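Local coordinates for phytase (Debaryomyces castellii, PDB 2GFI), which hydrolyses phytate (inositol hexakisphosphate), releasing phosphate as a 3-phytase of the histidine acid phosphatase family, at the interface of chains A and B and the interface of chains A and C. Numbering follows the deposited sequence. Chains: chain A/B/C, phytase.

Contact 1: the interface of chains A and B. Residues chain A 29, 35, 45-47; chain B 26-29.
A:Glu29 reaches across to the backbone of chain B, where its carboxylate OE2 accepts a hydrogen bond from B:Val28 N at 2.8 Å. The N-H comes from the syn side, 18° out of the carboxylate plane. The extended chain also lays this carboxylate flat over that of B:Glu29; the planes are 2° apart, with A:Glu29 CD and B:Glu29 CD at 3.5 Å. Two acidic groups so stacked would probably repel; backbone donors, including A:Glu29 N to B:Glu29 OE2 (3.2 Å), and water 3 between the two OE2 atoms are likely to offset this, and the pairing could raise the pKa of one. Alongside, B:Ser27 inserts its hydroxyl between polar groups of chain A. Its OG, beside its own backbone N (chi1 -62°), donates to A:Gln45 O (2.7 Å) from well above the carbonyl plane and accepts a short but strongly bent bond from A:Arg35 NH2 (2.7 Å). B:Ser27 N is taken by A:Gln45 OE1 at 2.8 Å, and water 1 links that oxygen to B:Ser27 O. In the second shell, A:Arg35 NH1 makes a bent bond to A:Glu29 O (2.7 Å), above that carbonyl's plane. NH2, shared among B:Ser27 OG, water 2 and A:Gln45 O, meets the last in a longer, straighter bond, so A:Gln45 O accepts from both shells. A:Lys47 CG covers one guanidinium face. This two-fold patch may stabilise the deposited oligomer.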
loop_
_atom_site.group_PDB
_atom_site.type_symbol
_atom_site.label_atom_id
_atom_site.label_comp_id
_atom_site.label_asym_id
_atom_site.label_seq_id
_atom_site.Cartn_x
_atom_site.Cartn_y
_atom_site.Cartn_z
ATOM N N GLU A 29 6.529 8.476 -0.671
ATOM C CA GLU A 29 7.338 8.529 0.574
ATOM C C GLU A 29 7.954 9.889 0.844
ATOM O O GLU A 29 8.184 10.231 1.996
ATOM C CB GLU A 29 8.418 7.439 0.581
ATOM C CG GLU A 29 7.798 6.073 0.778
ATOM C CD GLU A 29 8.768 4.926 0.560
ATOM O OE1 GLU A 29 9.992 5.184 0.393
ATOM O OE2 GLU A 29 8.299 3.764 0.571
ATOM N N ARG A 35 9.214 13.151 7.953
ATOM C CA ARG A 35 10.477 13.580 7.392
ATOM C C ARG A 35 10.661 15.090 7.530
ATOM O O ARG A 35 11.769 15.576 7.354
ATOM C CB ARG A 35 10.709 13.057 5.939
ATOM C CG ARG A 35 10.939 11.523 5.913
ATOM C CD ARG A 35 12.119 10.947 5.057
ATOM N NE ARG A 35 12.044 9.463 4.969
ATOM C CZ ARG A 35 11.010 8.834 4.343
ATOM N NH1 ARG A 35 10.029 9.580 3.786
ATOM N NH2 ARG A 35 10.932 7.496 4.254
ATOM N N GLN A 45 12.134 4.982 8.437
ATOM C CA GLN A 45 13.306 4.401 7.789
ATOM C C GLN A 45 13.932 5.391 6.835
ATOM O O GLN A 45 13.241 6.169 6.158
ATOM C CB GLN A 45 12.946 3.123 7.025
ATOM C CG GLN A 45 12.377 2.042 7.912
ATOM C CD GLN A 45 11.984 0.809 7.156
ATOM O OE1 GLN A 45 11.733 0.852 5.944
ATOM N NE2 GLN A 45 11.918 -0.295 7.856
ATOM N N ASN A 46 15.256 5.344 6.774
ATOM C CA ASN A 46 15.998 6.190 5.897
ATOM C C ASN A 46 15.550 5.911 4.451
ATOM O O ASN A 46 15.269 4.750 4.101
ATOM C CB ASN A 46 17.458 5.885 6.139
ATOM C CG ASN A 46 18.371 6.739 5.321
ATOM O OD1 ASN A 46 18.460 6.558 4.111
ATOM N ND2 ASN A 46 19.070 7.677 5.970
ATOM N N LYS A 47 15.462 6.949 3.616
ATOM C CA LYS A 47 15.009 6.752 2.217
ATOM C C LYS A 47 15.846 5.657 1.519
ATOM O O LYS A 47 15.299 4.837 0.800
ATOM C CB LYS A 47 14.979 8.060 1.423
ATOM C CG LYS A 47 14.145 9.204 2.105
ATOM C CD LYS A 47 14.143 10.551 1.268
ATOM C CE LYS A 47 12.771 11.304 1.443
ATOM N NZ LYS A 47 12.543 12.477 0.511
ATOM N N ALA B 26 7.926 2.766 6.605
ATOM C CA ALA B 26 8.863 2.032 5.740
ATOM C C ALA B 26 9.253 2.847 4.575
ATOM O O ALA B 26 8.417 3.581 4.019
ATOM C CB ALA B 26 8.242 0.700 5.226
ATOM N N SER B 27 10.511 2.685 4.175
ATOM C CA SER B 27 10.986 3.228 2.900
ATOM C C SER B 27 11.231 2.085 1.925
ATOM O O SER B 27 12.253 1.392 2.009
ATOM C CB SER B 27 12.280 4.008 3.100
ATOM O OG SER B 27 12.049 5.081 3.955
ATOM N N VAL B 28 10.290 1.842 1.047
ATOM C CA VAL B 28 10.452 0.724 0.127
ATOM C C VAL B 28 10.624 1.131 -1.314
ATOM O O VAL B 28 10.979 0.293 -2.161
ATOM C CB VAL B 28 9.323 -0.304 0.244
ATOM C CG1 VAL B 28 9.283 -0.841 1.663
ATOM C CG2 VAL B 28 8.001 0.299 -0.166
ATOM N N GLU B 29 10.420 2.415 -1.586
ATOM C CA GLU B 29 10.499 2.940 -2.926
ATOM C C GLU B 29 11.866 2.827 -3.532
ATOM O O GLU B 29 11.991 2.660 -4.752
ATOM C CB GLU B 29 10.004 4.389 -2.967
ATOM C CG GLU B 29 8.475 4.419 -2.914
ATOM C CD GLU B 29 7.901 5.814 -2.722
ATOM O OE1 GLU B 29 8.704 6.801 -2.748
ATOM O OE2 GLU B 29 6.655 5.899 -2.552
HETATM O O HOH W 1 12.622 -0.644 3.858
HETATM O O HOH W 2 8.484 6.428 4.130
HETATM O O HOH W 3 5.978 3.718 -0.855
#

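Contact 2: the interface of chains A and C. Residues chain A 98-99, 102, 106; chain C 98-99, 102, 106.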
loop_
_atom_site.group_PDB
_atom_site.type_symbol
_atom_site.label_atom_id
_atom_site.label_comp_id
_atom_site.label_asym_id
_atom_site.label_seq_id
_atom_site.Cartn_x
_atom_site.Cartn_y
_atom_site.Cartn_z
ATOM N N LYS A 98 -11.971 29.445 13.518
ATOM C CA LYS A 98 -12.450 29.012 12.206
ATOM C C LYS A 98 -11.245 28.540 11.409
ATOM O O LYS A 98 -10.132 28.686 11.876
ATOM C CB LYS A 98 -13.206 30.146 11.485
ATOM C CG LYS A 98 -14.574 30.491 12.184
ATOM C CD LYS A 98 -15.469 31.429 11.364
ATOM C CE LYS A 98 -14.817 32.802 11.153
ATOM N NZ LYS A 98 -14.455 33.427 12.452
ATOM N N GLY A 99 -11.470 27.966 10.215
ATOM C CA GLY A 99 -10.382 27.494 9.377
ATOM C C GLY A 99 -9.599 26.322 9.961
ATOM O O GLY A 99 -10.153 25.435 10.613
ATOM N N ALA A 102 -9.920 25.455 13.744
ATOM C CA ALA A 102 -11.260 25.185 14.329
ATOM C C ALA A 102 -11.301 24.052 15.344
ATOM O O ALA A 102 -12.117 24.071 16.271
ATOM C CB ALA A 102 -12.322 24.949 13.235
ATOM N N ASP A 106 -13.079 22.261 19.954
ATOM C CA ASP A 106 -13.806 21.012 20.209
ATOM C C ASP A 106 -13.418 20.261 21.464
ATOM O O ASP A 106 -13.122 19.066 21.400
ATOM C CB ASP A 106 -13.744 20.089 18.996
ATOM C CG ASP A 106 -14.191 20.781 17.738
ATOM O OD1 ASP A 106 -13.682 20.417 16.653
ATOM O OD2 ASP A 106 -15.024 21.715 17.734
ATOM N N LYS C 98 -19.249 24.702 14.572
ATOM C CA LYS C 98 -18.166 24.089 15.341
ATOM C C LYS C 98 -18.234 22.588 15.115
ATOM O O LYS C 98 -19.165 22.125 14.483
ATOM C CB LYS C 98 -18.272 24.449 16.837
ATOM C CG LYS C 98 -17.981 25.972 17.107
ATOM C CD LYS C 98 -17.827 26.318 18.594
ATOM C CE LYS C 98 -19.118 26.055 19.380
ATOM N NZ LYS C 98 -20.265 26.791 18.787
ATOM N N GLY C 99 -17.243 21.834 15.620
ATOM C CA GLY C 99 -17.227 20.390 15.464
ATOM C C GLY C 99 -17.058 19.913 14.024
ATOM O O GLY C 99 -16.340 20.514 13.224
ATOM N N ALA C 102 -17.660 22.379 11.072
ATOM C CA ALA C 102 -16.900 23.656 11.008
ATOM C C ALA C 102 -16.439 24.061 9.615
ATOM O O ALA C 102 -16.322 25.254 9.318
ATOM C CB ALA C 102 -15.700 23.653 11.978
ATOM N N ASP C 106 -15.832 27.883 6.059
ATOM C CA ASP C 106 -14.603 28.260 5.352
ATOM C C ASP C 106 -14.758 28.607 3.887
ATOM O O ASP C 106 -14.046 28.055 3.045
ATOM C CB ASP C 106 -13.522 27.200 5.536
ATOM C CG ASP C 106 -13.288 26.879 6.987
ATOM O OD1 ASP C 106 -12.918 25.719 7.281
ATOM O OD2 ASP C 106 -13.472 27.709 7.905
HETATM O O HOH W 4 -12.611 24.622 9.790
HETATM O O HOH W 5 -14.010 21.548 14.162
HETATM O O HOH W 6 -14.307 26.981 10.741
#
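Direct hydrogen bonding pairs A:Asp106 with C:Gly99 and, by symmetry, C:Asp106 with A:Gly99, in a patch of a two-fold interface between phytase copies that may or may not be used in solution. The backbone C:Gly99 N donates to the carboxylate A:Asp106 OD2 at 3.1 Å. The bond is bent, 137° at the hydrogen, and the donor approaches from above the carboxylate plane, 37° out of it. A:Asp106 holds CG anti to its carbonyl carbon (chi1 -53°), which turns the carboxylate towards the other chain. Water forms the second class of link. Water 5 lies between the other carboxylate oxygen, A:Asp106 OD1 (2.8 Å), and C:Gly99 O (2.7 Å), so both carboxylate oxygens serve the same glycine. Water 4 repeats this bridge for C:Asp106 and A:Gly99. Water 6 joins C:Ala102 O and C:Asp106 OD2 to A:Gly99 N, whose one N-H is divided between that OD2 and the water, consistent with both bonds being bent. With an asparagine replacing A:Asp106, the C:Gly99 N-H and water 5 would probably lose the anionic acceptor that they share, and one of them might face an amide NH2 instead. Apolar packing within this patch brings A:Ala102 CB to C:Ala102 CB, methyl to methyl at 3.8 Å, between the polar pairs. A:Gly99 and A:Ala102 belong to 3-10 helix 99-105, A:Asp106 follows directly in the loop, and chain C repeats this, so each helix start faces the residue after the other's end.

The C-alpha centres of contact 1 and contact 2 lie about 34 Å apart. They share chain A but no residue: contact 1 draws on the N-terminal segment with 3-10 helices 29-31 and 33-36, contact 2 on 3-10 helix 99-105 and the residue after it. Each belongs to a separate two-fold interface, so one copy can engage two neighbours at once, consistent with the four copies of the deposited assembly, although the coordinates alone do not prove a tetramer in solution. Contact 1 is about 18 Å from the nucleophile A:His70, whereas contact 2 is about 33 Å away; neither touches it.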